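Local coordinates for protein isoflavone reductase (Medicago sativa, PDB 2GAS) that reduces achiral isoflavones to chiral isoflavanones with NADPH, on the pathway to pterocarpan phytoalexins such as medicarpin, at residues I214-N219 / V294-A299; C151-T156 / K185-T190; E2-I7 / Q76-I81. All blocks are in the same frame, centred on the assembly; numbering follows the deposited sequence.

Contact 1 (I214-N219 / V294-A299)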
ATOM      1  N   ILE A 214      -6.458   6.980  -2.497  1.00 16.16           N
ATOM      2  CA  ILE A 214      -7.568   6.312  -1.837  1.00 17.46           C
ATOM      3  C   ILE A 214      -7.868   7.004  -0.508  1.00 17.52           C
ATOM      4  O   ILE A 214      -7.131   6.852   0.464  1.00 19.59           O
ATOM      5  CB  ILE A 214      -7.253   4.821  -1.546  1.00 18.22           C
ATOM      6  CG1 ILE A 214      -6.707   4.132  -2.800  1.00 21.49           C
ATOM      7  CG2 ILE A 214      -8.512   4.113  -1.041  1.00 18.83           C
ATOM      8  CD1 ILE A 214      -7.699   3.980  -3.909  1.00 29.25           C
ATOM      9  N   ARG A 215      -8.927   7.804  -0.488  1.00 18.00           N
ATOM     10  CA  ARG A 215      -9.381   8.486   0.724  1.00 18.46           C
ATOM     11  C   ARG A 215     -10.886   8.234   0.695  1.00 18.80           C
ATOM     12  O   ARG A 215     -11.637   9.028   0.138  1.00 19.58           O
ATOM     13  CB  ARG A 215      -9.109   9.996   0.675  1.00 19.72           C
ATOM     14  CG  ARG A 215      -7.719  10.434   1.138  1.00 22.21           C
ATOM     15  CD  ARG A 215      -6.790  10.734  -0.025  1.00 23.15           C
ATOM     16  NE  ARG A 215      -7.264  11.818  -0.892  1.00 20.90           N
ATOM     17  CZ  ARG A 215      -6.985  13.112  -0.729  1.00 19.56           C
ATOM     18  NH1 ARG A 215      -6.231  13.523   0.282  1.00 18.38           N
ATOM     19  NH2 ARG A 215      -7.434  13.997  -1.610  1.00 20.32           N
ATOM     20  N   LEU A 216     -11.310   7.114   1.275  1.00 18.96           N
ATOM     21  CA  LEU A 216     -12.722   6.732   1.280  1.00 18.69           C
ATOM     22  C   LEU A 216     -13.503   7.473   2.373  1.00 19.17           C
ATOM     23  O   LEU A 216     -13.153   7.428   3.546  1.00 19.10           O
ATOM     24  CB  LEU A 216     -12.823   5.215   1.448  1.00 18.10           C
ATOM     25  CG  LEU A 216     -11.946   4.432   0.455  1.00 18.97           C
ATOM     26  CD1 LEU A 216     -11.845   2.981   0.878  1.00 20.28           C
ATOM     27  CD2 LEU A 216     -12.516   4.549  -0.954  1.00 20.15           C
ATOM     28  N   PRO A 217     -14.589   8.161   1.987  1.00 21.50           N
ATOM     29  CA  PRO A 217     -15.436   8.936   2.899  1.00 21.57           C
ATOM     30  C   PRO A 217     -15.685   8.392   4.306  1.00 21.57           C
ATOM     31  O   PRO A 217     -15.383   9.066   5.288  1.00 23.05           O
ATOM     32  CB  PRO A 217     -16.722   9.105   2.098  1.00 23.89           C
ATOM     33  CG  PRO A 217     -16.192   9.271   0.712  1.00 22.91           C
ATOM     34  CD  PRO A 217     -15.165   8.153   0.631  1.00 21.11           C
ATOM     35  N   LYS A 218     -16.228   7.186   4.413  1.00 21.73           N
ATOM     36  CA  LYS A 218     -16.519   6.622   5.725  1.00 22.15           C
ATOM     37  C   LYS A 218     -15.291   6.140   6.482  1.00 21.96           C
ATOM     38  O   LYS A 218     -15.385   5.781   7.657  1.00 22.26           O
ATOM     39  CB  LYS A 218     -17.531   5.479   5.599  1.00 23.25           C
ATOM     40  CG  LYS A 218     -18.935   5.960   5.252  1.00 23.99           C
ATOM     41  CD  LYS A 218     -19.922   4.805   5.125  1.00 25.91           C
ATOM     42  CE  LYS A 218     -19.602   3.931   3.923  1.00 25.96           C
ATOM     43  NZ  LYS A 218     -20.591   2.825   3.755  1.00 25.59           N
ATOM     44  N   ASN A 219     -14.141   6.144   5.808  1.00 19.29           N
ATOM     45  CA  ASN A 219     -12.885   5.702   6.417  1.00 18.88           C
ATOM     46  C   ASN A 219     -11.896   6.849   6.574  1.00 18.37           C
ATOM     47  O   ASN A 219     -10.730   6.628   6.896  1.00 19.42           O
ATOM     48  CB  ASN A 219     -12.243   4.596   5.573  1.00 16.32           C
ATOM     49  CG  ASN A 219     -13.059   3.319   5.566  1.00 18.33           C
ATOM     50  OD1 ASN A 219     -14.123   3.245   6.180  1.00 18.80           O
ATOM     51  ND2 ASN A 219     -12.562   2.303   4.868  1.00 14.35           N
ATOM     52  N   VAL A 294     -17.322   1.005  -6.285  1.00 20.66           N
ATOM     53  CA  VAL A 294     -16.633   0.014  -5.467  1.00 22.11           C
ATOM     54  C   VAL A 294     -17.147   0.067  -4.028  1.00 21.29           C
ATOM     55  O   VAL A 294     -17.025   1.090  -3.358  1.00 22.25           O
ATOM     56  CB  VAL A 294     -15.104   0.237  -5.483  1.00 21.82           C
ATOM     57  CG1 VAL A 294     -14.418  -0.756  -4.550  1.00 23.87           C
ATOM     58  CG2 VAL A 294     -14.579   0.071  -6.902  1.00 25.08           C
ATOM     59  N   THR A 295     -17.741  -1.030  -3.562  1.00 24.04           N
ATOM     60  CA  THR A 295     -18.271  -1.083  -2.202  1.00 25.72           C
ATOM     61  C   THR A 295     -17.168  -1.489  -1.231  1.00 26.73           C
ATOM     62  O   THR A 295     -16.892  -2.672  -1.040  1.00 30.58           O
ATOM     63  CB  THR A 295     -19.432  -2.085  -2.082  1.00 28.63           C
ATOM     64  OG1 THR A 295     -20.372  -1.858  -3.139  1.00 31.36           O
ATOM     65  CG2 THR A 295     -20.147  -1.904  -0.748  1.00 31.18           C
ATOM     66  N   TYR A 296     -16.553  -0.498  -0.601  1.00 24.03           N
ATOM     67  CA  TYR A 296     -15.455  -0.762   0.317  1.00 22.86           C
ATOM     68  C   TYR A 296     -15.866  -1.139   1.734  1.00 22.37           C
ATOM     69  O   TYR A 296     -16.952  -0.786   2.199  1.00 23.19           O
ATOM     70  CB  TYR A 296     -14.524   0.454   0.371  1.00 20.53           C
ATOM     71  CG  TYR A 296     -15.175   1.732   0.862  1.00 19.44           C
ATOM     72  CD1 TYR A 296     -15.824   2.602  -0.020  1.00 19.74           C
ATOM     73  CD2 TYR A 296     -15.129   2.079   2.209  1.00 17.90           C
ATOM     74  CE1 TYR A 296     -16.403   3.786   0.435  1.00 21.29           C
ATOM     75  CE2 TYR A 296     -15.706   3.256   2.672  1.00 19.11           C
ATOM     76  CZ  TYR A 296     -16.339   4.105   1.783  1.00 18.13           C
ATOM     77  OH  TYR A 296     -16.894   5.269   2.246  1.00 24.02           O
ATOM     78  N   THR A 297     -14.984  -1.868   2.408  1.00 20.78           N
ATOM     79  CA  THR A 297     -15.200  -2.275   3.790  1.00 20.49           C
ATOM     80  C   THR A 297     -14.927  -1.049   4.656  1.00 19.93           C
ATOM     81  O   THR A 297     -13.882  -0.412   4.531  1.00 19.19           O
ATOM     82  CB  THR A 297     -14.233  -3.409   4.195  1.00 20.23           C
ATOM     83  OG1 THR A 297     -14.555  -4.597   3.461  1.00 22.34           O
ATOM     84  CG2 THR A 297     -14.334  -3.692   5.686  1.00 20.87           C
ATOM     85  N   THR A 298     -15.866  -0.703   5.529  1.00 19.46           N
ATOM     86  CA  THR A 298     -15.679   0.468   6.375  1.00 18.15           C
ATOM     87  C   THR A 298     -14.785   0.176   7.576  1.00 18.28           C
ATOM     88  O   THR A 298     -14.573  -0.976   7.949  1.00 17.86           O
ATOM     89  CB  THR A 298     -17.027   1.003   6.890  1.00 20.36           C
ATOM     90  OG1 THR A 298     -17.638   0.014   7.726  1.00 22.16           O
ATOM     91  CG2 THR A 298     -17.954   1.314   5.720  1.00 21.36           C
ATOM     92  N   ALA A 299     -14.249   1.230   8.179  1.00 18.68           N
ATOM     93  CA  ALA A 299     -13.405   1.059   9.350  1.00 18.96           C
ATOM     94  C   ALA A 299     -14.270   0.411  10.429  1.00 21.04           C
ATOM     95  O   ALA A 299     -13.805  -0.427  11.200  1.00 20.91           O
ATOM     96  CB  ALA A 299     -12.891   2.405   9.823  1.00 21.37           C
TER
HETATM   97  O   HOH W   1     -18.928   1.298   1.965  1.00 30.74           O
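Tyr296 stands with its ring in the crook of residues 216-219. Its CG occupies the crowded position between the backbone N and the carbonyl carbon (chi1 61°), and the ring reaches tip to tip toward Leu216. One face is taken by that leucine: Leu216 CB lies 3.7 Å from the Tyr296 ring centroid, close to the normal, a CH-pi contact, while Leu216 CD1 sits against Tyr296 CG. On the opposite face water 1 lies over the ring centre. The Lys218 chain, bent at chi3, crosses the tyrosine obliquely and so brings NZ to this water, which also donates to Tyr296 O. The phenol oxygen is itself an acceptor, since Lys218 N donates to Tyr296 OH over 3.0 Å at 167°.

Asn219 provides the second grip. Its amide plane stands nearly perpendicular to the tyrosine ring. Asn219 ND2 gives an almost straight bond of 3.0 Å to Thr297 O, in the plane of both amide and carbonyl; the same nitrogen also donates to Tyr188 O. On the other branch, Ala299 N donates to Asn219 OD1 over 2.8 Å, more bent at 140° and from above the carbonyl plane. One side chain thus satisfies two backbone acceptors and one backbone donor.

Asn219 N bonds back to Leu216 O, 2.8 Å, closing the 3-10 turn at 217-219. Thr298 is the N-cap of helix 299-303, its OG1 accepting from Glu301 N, and Asn219, which leads into strand 220-222 of the mixed sheet, takes the first helical N-H, that of Ala299.

Contact 2 (C151-T156 / K185-T190); sequences CCHAFT and KGAYVT
Along 185-190 the contact begins at Ala187, whose CB lies 4.0 Å from His153 CB. The carbonyl of the same residue is approached nearly along its C=O axis: Ala154 N donates to Ala187 O over 3.0 Å, although the angle at the hydrogen is only 140°. The imidazole is held elsewhere, through His153 NE2 and Tyr277 OH.

Tyr188 pairs with Ala154 in a parallel bridge, their side chains on one face of the sheet. Its ring, with CG anti to the carbonyl carbon, brings Tyr188 CD2 to 3.8 Å from Ala154 CB, and Tyr188 CA makes a CA-H...O contact with Ala154 O.

Val189 is bonded through both its N and its O, to residues 154 and 156, as in a parallel strand. Val189 N donates to Ala154 O, 3.1 Å and in the carbonyl plane; Thr156 N donates to Val189 O, 2.9 Å, but from 45° above that plane. The side chain of Val189 shares the other face with Phe155; Val189 CG1, in the crowded position (chi1 60°), makes a close van der Waals contact of 3.3 Å with Cys152 O.

At Thr190 the two threonines lie side by side, pointing the same way. Thr190 OG1 looks elsewhere, capping Asp193 N as the N-cap of helix 191-202.

Strand 154-155 is an outer strand of a small mixed sheet, with 185-189 next and 220-222 antiparallel beyond it. Val194 of helix 191-202 packs on Cys152, Phe155 and Val189, and Phe155 also touches Ile14, inferred to bind NADP(+). On the other face Phe159 of helix 156-160 meets Ala154 and Tyr188.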
ATOM      1  N   CYS A 151      -1.583   5.398  -4.225  1.00 14.92           N
ATOM      2  CA  CYS A 151      -1.409   5.920  -2.875  1.00 15.52           C
ATOM      3  C   CYS A 151      -2.638   5.564  -2.047  1.00 15.88           C
ATOM      4  O   CYS A 151      -3.624   6.306  -2.021  1.00 16.22           O
ATOM      5  CB  CYS A 151      -1.210   7.435  -2.945  1.00 14.19           C
ATOM      6  SG  CYS A 151       0.131   7.908  -4.080  1.00 17.11           S
ATOM      7  N   CYS A 152      -2.567   4.419  -1.374  1.00 15.56           N
ATOM      8  CA  CYS A 152      -3.687   3.919  -0.575  1.00 15.60           C
ATOM      9  C   CYS A 152      -3.641   4.311   0.890  1.00 16.29           C
ATOM     10  O   CYS A 152      -4.515   3.929   1.667  1.00 16.22           O
ATOM     11  CB  CYS A 152      -3.759   2.396  -0.681  1.00 14.99           C
ATOM     12  SG  CYS A 152      -2.268   1.556  -0.089  1.00 17.04           S
ATOM     13  N   HIS A 153      -2.611   5.054   1.274  1.00 15.84           N
ATOM     14  CA  HIS A 153      -2.467   5.489   2.648  1.00 15.81           C
ATOM     15  C   HIS A 153      -2.424   4.370   3.691  1.00 17.14           C
ATOM     16  O   HIS A 153      -1.669   3.415   3.524  1.00 18.61           O
ATOM     17  CB  HIS A 153      -3.538   6.542   2.952  1.00 16.46           C
ATOM     18  CG  HIS A 153      -3.289   7.835   2.239  1.00 15.83           C
ATOM     19  ND1 HIS A 153      -2.237   8.663   2.564  1.00 16.41           N
ATOM     20  CD2 HIS A 153      -3.863   8.373   1.137  1.00 15.45           C
ATOM     21  CE1 HIS A 153      -2.168   9.651   1.690  1.00 17.25           C
ATOM     22  NE2 HIS A 153      -3.142   9.497   0.812  1.00 16.51           N
ATOM     23  N   ALA A 154      -3.243   4.451   4.737  1.00 16.71           N
ATOM     24  CA  ALA A 154      -3.174   3.474   5.820  1.00 17.29           C
ATOM     25  C   ALA A 154      -3.939   2.158   5.720  1.00 17.74           C
ATOM     26  O   ALA A 154      -5.164   2.134   5.791  1.00 18.16           O
ATOM     27  CB  ALA A 154      -3.532   4.164   7.140  1.00 16.41           C
ATOM     28  N   PHE A 155      -3.200   1.061   5.582  1.00 17.12           N
ATOM     29  CA  PHE A 155      -3.809  -0.268   5.515  1.00 16.82           C
ATOM     30  C   PHE A 155      -4.428  -0.568   6.874  1.00 18.17           C
ATOM     31  O   PHE A 155      -3.802  -0.333   7.908  1.00 16.47           O
ATOM     32  CB  PHE A 155      -2.754  -1.339   5.242  1.00 17.57           C
ATOM     33  CG  PHE A 155      -2.294  -1.403   3.823  1.00 17.84           C
ATOM     34  CD1 PHE A 155      -3.119  -1.930   2.836  1.00 18.59           C
ATOM     35  CD2 PHE A 155      -1.024  -0.961   3.471  1.00 21.32           C
ATOM     36  CE1 PHE A 155      -2.683  -2.020   1.517  1.00 20.09           C
ATOM     37  CE2 PHE A 155      -0.581  -1.047   2.156  1.00 19.78           C
ATOM     38  CZ  PHE A 155      -1.412  -1.577   1.178  1.00 19.63           C
ATOM     39  N   THR A 156      -5.639  -1.115   6.875  1.00 16.64           N
ATOM     40  CA  THR A 156      -6.300  -1.448   8.131  1.00 17.26           C
ATOM     41  C   THR A 156      -5.502  -2.467   8.936  1.00 18.95           C
ATOM     42  O   THR A 156      -5.361  -2.334  10.152  1.00 19.33           O
ATOM     43  CB  THR A 156      -7.708  -2.019   7.885  1.00 18.06           C
ATOM     44  OG1 THR A 156      -7.639  -3.042   6.883  1.00 19.05           O
ATOM     45  CG2 THR A 156      -8.660  -0.920   7.433  1.00 18.71           C
ATOM     46  N   LYS A 185      -7.227  14.119  10.236  1.00 18.44           N
ATOM     47  CA  LYS A 185      -7.773  13.044   9.418  1.00 17.61           C
ATOM     48  C   LYS A 185      -6.744  12.050   8.891  1.00 17.80           C
ATOM     49  O   LYS A 185      -5.650  12.422   8.465  1.00 17.90           O
ATOM     50  CB  LYS A 185      -8.547  13.630   8.232  1.00 18.57           C
ATOM     51  CG  LYS A 185      -9.860  14.308   8.598  1.00 19.74           C
ATOM     52  CD  LYS A 185     -10.945  13.296   8.917  1.00 18.86           C
ATOM     53  CE  LYS A 185     -12.286  13.990   9.149  1.00 21.30           C
ATOM     54  NZ  LYS A 185     -13.395  13.028   9.391  1.00 19.77           N
ATOM     55  N   GLY A 186      -7.123  10.776   8.935  1.00 16.73           N
ATOM     56  CA  GLY A 186      -6.292   9.700   8.420  1.00 18.12           C
ATOM     57  C   GLY A 186      -7.177   8.958   7.435  1.00 17.64           C
ATOM     58  O   GLY A 186      -8.399   9.068   7.528  1.00 18.92           O
ATOM     59  N   ALA A 187      -6.589   8.221   6.495  1.00 16.62           N
ATOM     60  CA  ALA A 187      -7.372   7.470   5.505  1.00 15.98           C
ATOM     61  C   ALA A 187      -7.053   5.985   5.637  1.00 17.23           C
ATOM     62  O   ALA A 187      -5.895   5.586   5.526  1.00 16.87           O
ATOM     63  CB  ALA A 187      -7.047   7.968   4.093  1.00 17.03           C
ATOM     64  N   TYR A 188      -8.082   5.173   5.883  1.00 15.52           N
ATOM     65  CA  TYR A 188      -7.917   3.734   6.069  1.00 14.77           C
ATOM     66  C   TYR A 188      -8.604   2.894   4.998  1.00 15.55           C
ATOM     67  O   TYR A 188      -9.681   3.239   4.522  1.00 16.51           O
ATOM     68  CB  TYR A 188      -8.453   3.323   7.444  1.00 14.44           C
ATOM     69  CG  TYR A 188      -7.814   4.075   8.582  1.00 14.94           C
ATOM     70  CD1 TYR A 188      -8.348   5.285   9.027  1.00 16.54           C
ATOM     71  CD2 TYR A 188      -6.650   3.605   9.186  1.00 15.67           C
ATOM     72  CE1 TYR A 188      -7.736   6.012  10.046  1.00 17.75           C
ATOM     73  CE2 TYR A 188      -6.026   4.327  10.207  1.00 17.21           C
ATOM     74  CZ  TYR A 188      -6.575   5.527  10.629  1.00 18.84           C
ATOM     75  OH  TYR A 188      -5.954   6.254  11.628  1.00 18.87           O
ATOM     76  N   VAL A 189      -7.979   1.775   4.646  1.00 16.61           N
ATOM     77  CA  VAL A 189      -8.515   0.883   3.624  1.00 16.11           C
ATOM     78  C   VAL A 189      -7.992  -0.532   3.866  1.00 14.81           C
ATOM     79  O   VAL A 189      -6.839  -0.713   4.269  1.00 14.88           O
ATOM     80  CB  VAL A 189      -8.102   1.379   2.205  1.00 17.17           C
ATOM     81  CG1 VAL A 189      -6.583   1.410   2.081  1.00 18.10           C
ATOM     82  CG2 VAL A 189      -8.706   0.492   1.130  1.00 14.93           C
ATOM     83  N   THR A 190      -8.830  -1.540   3.639  1.00 14.91           N
ATOM     84  CA  THR A 190      -8.386  -2.915   3.850  1.00 15.39           C
ATOM     85  C   THR A 190      -7.461  -3.345   2.717  1.00 14.34           C
ATOM     86  O   THR A 190      -7.502  -2.779   1.627  1.00 13.63           O
ATOM     87  CB  THR A 190      -9.569  -3.910   3.913  1.00 17.07           C
ATOM     88  OG1 THR A 190     -10.189  -4.003   2.623  1.00 16.27           O
ATOM     89  CG2 THR A 190     -10.602  -3.447   4.928  1.00 14.55           C
TER

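Contact 3 (E2-I7 / Q76-I81)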
ATOM      1  N   GLU A   2      -8.856  -6.958 -21.415  1.00 43.18           N
ATOM      2  CA  GLU A   2      -7.885  -7.450 -22.388  1.00 40.02           C
ATOM      3  C   GLU A   2      -6.459  -7.310 -21.855  1.00 36.14           C
ATOM      4  O   GLU A   2      -5.548  -8.014 -22.297  1.00 36.10           O
ATOM      5  CB  GLU A   2      -8.012  -6.676 -23.709  1.00 43.09           C
ATOM      6  CG  GLU A   2      -9.240  -7.023 -24.543  1.00 47.27           C
ATOM      7  CD  GLU A   2      -9.301  -6.249 -25.856  1.00 49.33           C
ATOM      8  OE1 GLU A   2      -8.272  -6.185 -26.563  1.00 50.22           O
ATOM      9  OE2 GLU A   2     -10.380  -5.712 -26.187  1.00 51.02           O
ATOM     10  N   ASN A   3      -6.268  -6.404 -20.902  1.00 30.26           N
ATOM     11  CA  ASN A   3      -4.944  -6.171 -20.334  1.00 27.46           C
ATOM     12  C   ASN A   3      -4.399  -7.358 -19.550  1.00 23.39           C
ATOM     13  O   ASN A   3      -5.043  -7.853 -18.623  1.00 21.83           O
ATOM     14  CB  ASN A   3      -4.956  -4.947 -19.409  1.00 29.79           C
ATOM     15  CG  ASN A   3      -5.296  -3.666 -20.135  1.00 33.03           C
ATOM     16  OD1 ASN A   3      -4.593  -3.256 -21.059  1.00 34.74           O
ATOM     17  ND2 ASN A   3      -6.379  -3.020 -19.717  1.00 35.82           N
ATOM     18  N   LYS A   4      -3.207  -7.808 -19.932  1.00 20.70           N
ATOM     19  CA  LYS A   4      -2.541  -8.904 -19.244  1.00 19.27           C
ATOM     20  C   LYS A   4      -1.752  -8.236 -18.125  1.00 19.12           C
ATOM     21  O   LYS A   4      -0.904  -7.387 -18.386  1.00 19.60           O
ATOM     22  CB  LYS A   4      -1.606  -9.641 -20.204  1.00 20.25           C
ATOM     23  CG  LYS A   4      -2.355 -10.397 -21.303  1.00 22.46           C
ATOM     24  CD  LYS A   4      -1.405 -11.060 -22.291  1.00 26.89           C
ATOM     25  CE  LYS A   4      -0.614 -10.029 -23.079  1.00 31.02           C
ATOM     26  NZ  LYS A   4       0.248 -10.663 -24.120  1.00 36.40           N
ATOM     27  N   ILE A   5      -2.047  -8.619 -16.886  1.00 17.43           N
ATOM     28  CA  ILE A   5      -1.413  -8.023 -15.713  1.00 16.00           C
ATOM     29  C   ILE A   5      -0.435  -8.951 -14.988  1.00 17.12           C
ATOM     30  O   ILE A   5      -0.795 -10.060 -14.584  1.00 17.42           O
ATOM     31  CB  ILE A   5      -2.503  -7.558 -14.707  1.00 17.00           C
ATOM     32  CG1 ILE A   5      -3.463  -6.586 -15.400  1.00 17.26           C
ATOM     33  CG2 ILE A   5      -1.858  -6.886 -13.483  1.00 15.84           C
ATOM     34  CD1 ILE A   5      -4.627  -6.137 -14.539  1.00 18.91           C
ATOM     35  N   LEU A   6       0.799  -8.478 -14.822  1.00 16.84           N
ATOM     36  CA  LEU A   6       1.846  -9.232 -14.137  1.00 17.29           C
ATOM     37  C   LEU A   6       2.083  -8.630 -12.758  1.00 16.21           C
ATOM     38  O   LEU A   6       2.326  -7.426 -12.632  1.00 17.19           O
ATOM     39  CB  LEU A   6       3.154  -9.172 -14.932  1.00 17.19           C
ATOM     40  CG  LEU A   6       4.384  -9.771 -14.241  1.00 17.94           C
ATOM     41  CD1 LEU A   6       4.173 -11.261 -13.992  1.00 18.34           C
ATOM     42  CD2 LEU A   6       5.616  -9.542 -15.111  1.00 18.82           C
ATOM     43  N   ILE A   7       2.023  -9.472 -11.736  1.00 16.74           N
ATOM     44  CA  ILE A   7       2.237  -9.026 -10.367  1.00 15.53           C
ATOM     45  C   ILE A   7       3.563  -9.528  -9.818  1.00 16.11           C
ATOM     46  O   ILE A   7       3.800 -10.738  -9.751  1.00 17.08           O
ATOM     47  CB  ILE A   7       1.114  -9.528  -9.421  1.00 15.12           C
ATOM     48  CG1 ILE A   7      -0.239  -8.973  -9.870  1.00 18.12           C
ATOM     49  CG2 ILE A   7       1.429  -9.140  -7.976  1.00 17.60           C
ATOM     50  CD1 ILE A   7      -0.257  -7.476 -10.020  1.00 25.47           C
ATOM     51  N   GLN A  76       5.581 -10.689 -22.083  1.00 22.70           N
ATOM     52  CA  GLN A  76       4.340 -11.442 -22.216  1.00 22.74           C
ATOM     53  C   GLN A  76       3.099 -10.738 -21.671  1.00 22.85           C
ATOM     54  O   GLN A  76       1.988 -11.233 -21.838  1.00 23.85           O
ATOM     55  CB  GLN A  76       4.485 -12.798 -21.522  1.00 22.64           C
ATOM     56  CG  GLN A  76       5.585 -13.671 -22.095  1.00 25.49           C
ATOM     57  CD  GLN A  76       5.802 -14.933 -21.284  1.00 25.66           C
ATOM     58  OE1 GLN A  76       4.933 -15.803 -21.219  1.00 28.27           O
ATOM     59  NE2 GLN A  76       6.965 -15.035 -20.655  1.00 26.33           N
ATOM     60  N   VAL A  77       3.284  -9.584 -21.037  1.00 20.44           N
ATOM     61  CA  VAL A  77       2.160  -8.864 -20.451  1.00 19.76           C
ATOM     62  C   VAL A  77       2.046  -7.411 -20.904  1.00 19.71           C
ATOM     63  O   VAL A  77       2.873  -6.918 -21.670  1.00 22.12           O
ATOM     64  CB  VAL A  77       2.250  -8.897 -18.911  1.00 17.47           C
ATOM     65  CG1 VAL A  77       2.277 -10.341 -18.427  1.00 19.57           C
ATOM     66  CG2 VAL A  77       3.506  -8.158 -18.450  1.00 20.04           C
ATOM     67  N   ASP A  78       1.009  -6.737 -20.414  1.00 18.61           N
ATOM     68  CA  ASP A  78       0.743  -5.340 -20.748  1.00 18.44           C
ATOM     69  C   ASP A  78       0.987  -4.401 -19.567  1.00 18.20           C
ATOM     70  O   ASP A  78       1.482  -3.290 -19.737  1.00 20.37           O
ATOM     71  CB  ASP A  78      -0.713  -5.177 -21.188  1.00 19.47           C
ATOM     72  CG  ASP A  78      -1.053  -6.000 -22.410  1.00 21.87           C
ATOM     73  OD1 ASP A  78      -1.980  -6.836 -22.331  1.00 22.28           O
ATOM     74  OD2 ASP A  78      -0.396  -5.799 -23.447  1.00 23.36           O
ATOM     75  N   ILE A  79       0.621  -4.854 -18.373  1.00 17.34           N
ATOM     76  CA  ILE A  79       0.755  -4.056 -17.158  1.00 17.42           C
ATOM     77  C   ILE A  79       1.606  -4.769 -16.118  1.00 16.31           C
ATOM     78  O   ILE A  79       1.448  -5.968 -15.885  1.00 16.19           O
ATOM     79  CB  ILE A  79      -0.643  -3.755 -16.568  1.00 18.32           C
ATOM     80  CG1 ILE A  79      -1.479  -3.008 -17.614  1.00 18.79           C
ATOM     81  CG2 ILE A  79      -0.514  -2.925 -15.286  1.00 17.65           C
ATOM     82  CD1 ILE A  79      -2.919  -2.776 -17.205  1.00 21.46           C
ATOM     83  N   VAL A  80       2.514  -4.022 -15.502  1.00 13.58           N
ATOM     84  CA  VAL A  80       3.409  -4.573 -14.493  1.00 15.33           C
ATOM     85  C   VAL A  80       3.160  -3.870 -13.164  1.00 16.33           C
ATOM     86  O   VAL A  80       3.205  -2.642 -13.081  1.00 14.16           O
ATOM     87  CB  VAL A  80       4.884  -4.374 -14.908  1.00 16.41           C
ATOM     88  CG1 VAL A  80       5.805  -4.920 -13.832  1.00 16.88           C
ATOM     89  CG2 VAL A  80       5.150  -5.057 -16.240  1.00 15.46           C
ATOM     90  N   ILE A  81       2.884  -4.658 -12.133  1.00 14.22           N
ATOM     91  CA  ILE A  81       2.624  -4.120 -10.803  1.00 14.95           C
ATOM     92  C   ILE A  81       3.649  -4.639  -9.806  1.00 15.75           C
ATOM     93  O   ILE A  81       3.753  -5.844  -9.594  1.00 14.64           O
ATOM     94  CB  ILE A  81       1.222  -4.521 -10.309  1.00 14.14           C
ATOM     95  CG1 ILE A  81       0.166  -3.996 -11.287  1.00 16.51           C
ATOM     96  CG2 ILE A  81       0.987  -3.974  -8.903  1.00 14.93           C
ATOM     97  CD1 ILE A  81      -1.261  -4.399 -10.948  1.00 18.92           C
TER
HETATM   98  O   HOH W   2       2.493  -8.738 -24.340  1.00 40.06           O
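The carboxylate of Asp78 and the carbonyls of Lys4 and Gln76 are the flat groups gripped here. At the carboxylate edge, Lys4 N donates to Asp78 OD1 over 2.9 Å at 171°, on the anti lone pair. Lys4 O takes two donors: Ile79 N, 3.0 Å and nearly along the C=O axis, and Asp78 N, 2.9 Å, in the carbonyl plane on a lone pair. Above the carbonyl plane of Gln76 comes the lysine ammonium, Lys4 NZ lying 2.9 Å from Gln76 O and 56° out of that plane.

Beyond this corner the chains become neighbouring parallel strands of the Rossmann-type NmrA-like sheet, Ile5, Leu6 and Ile7 pairing with Ile79, Val80 and Ile81. Strand 5-8 leads into Gly9 to Gly15, inferred to bind NADP(+); the side chain of Ile7 comes about 4 Å from that of Pro10. Leu6 N donates almost straight to Ile79 O, and Ile81 N to Leu6 O.

On the isoleucine face, under helix 15-25, Ile7 and Ile81 lie side by side, Ile7 CD1 packing tightly, 3.3 Å from Ile81 CB. On the opposite face Val77 CG2 meets Leu6 CB at 3.7 Å.

Following the chain from the N terminus, contact 3 comes first: residues 2-7 are rejoined by 76-81 after strands 29-33 and 58-61 and their helices, placing the central strand 5-8 of the five-stranded parallel sheet beside 79-82. Contact 2 closes a shorter loop, 151-156 to 185-190, in the smaller mixed sheet. Contact 1 then joins 214-219 to 294-299, bringing the lead-in to helix 299-303 against the turn between strands 210-213 and 220-222. The three are in series; none nests or crosses. Contacts 1 and 2 touch, Ile214 N lying 3.0 Å from Cys151 O in a probable hydrogen bond, whereas contact 3 stands apart, its centre about 25 Å from that of contact 2.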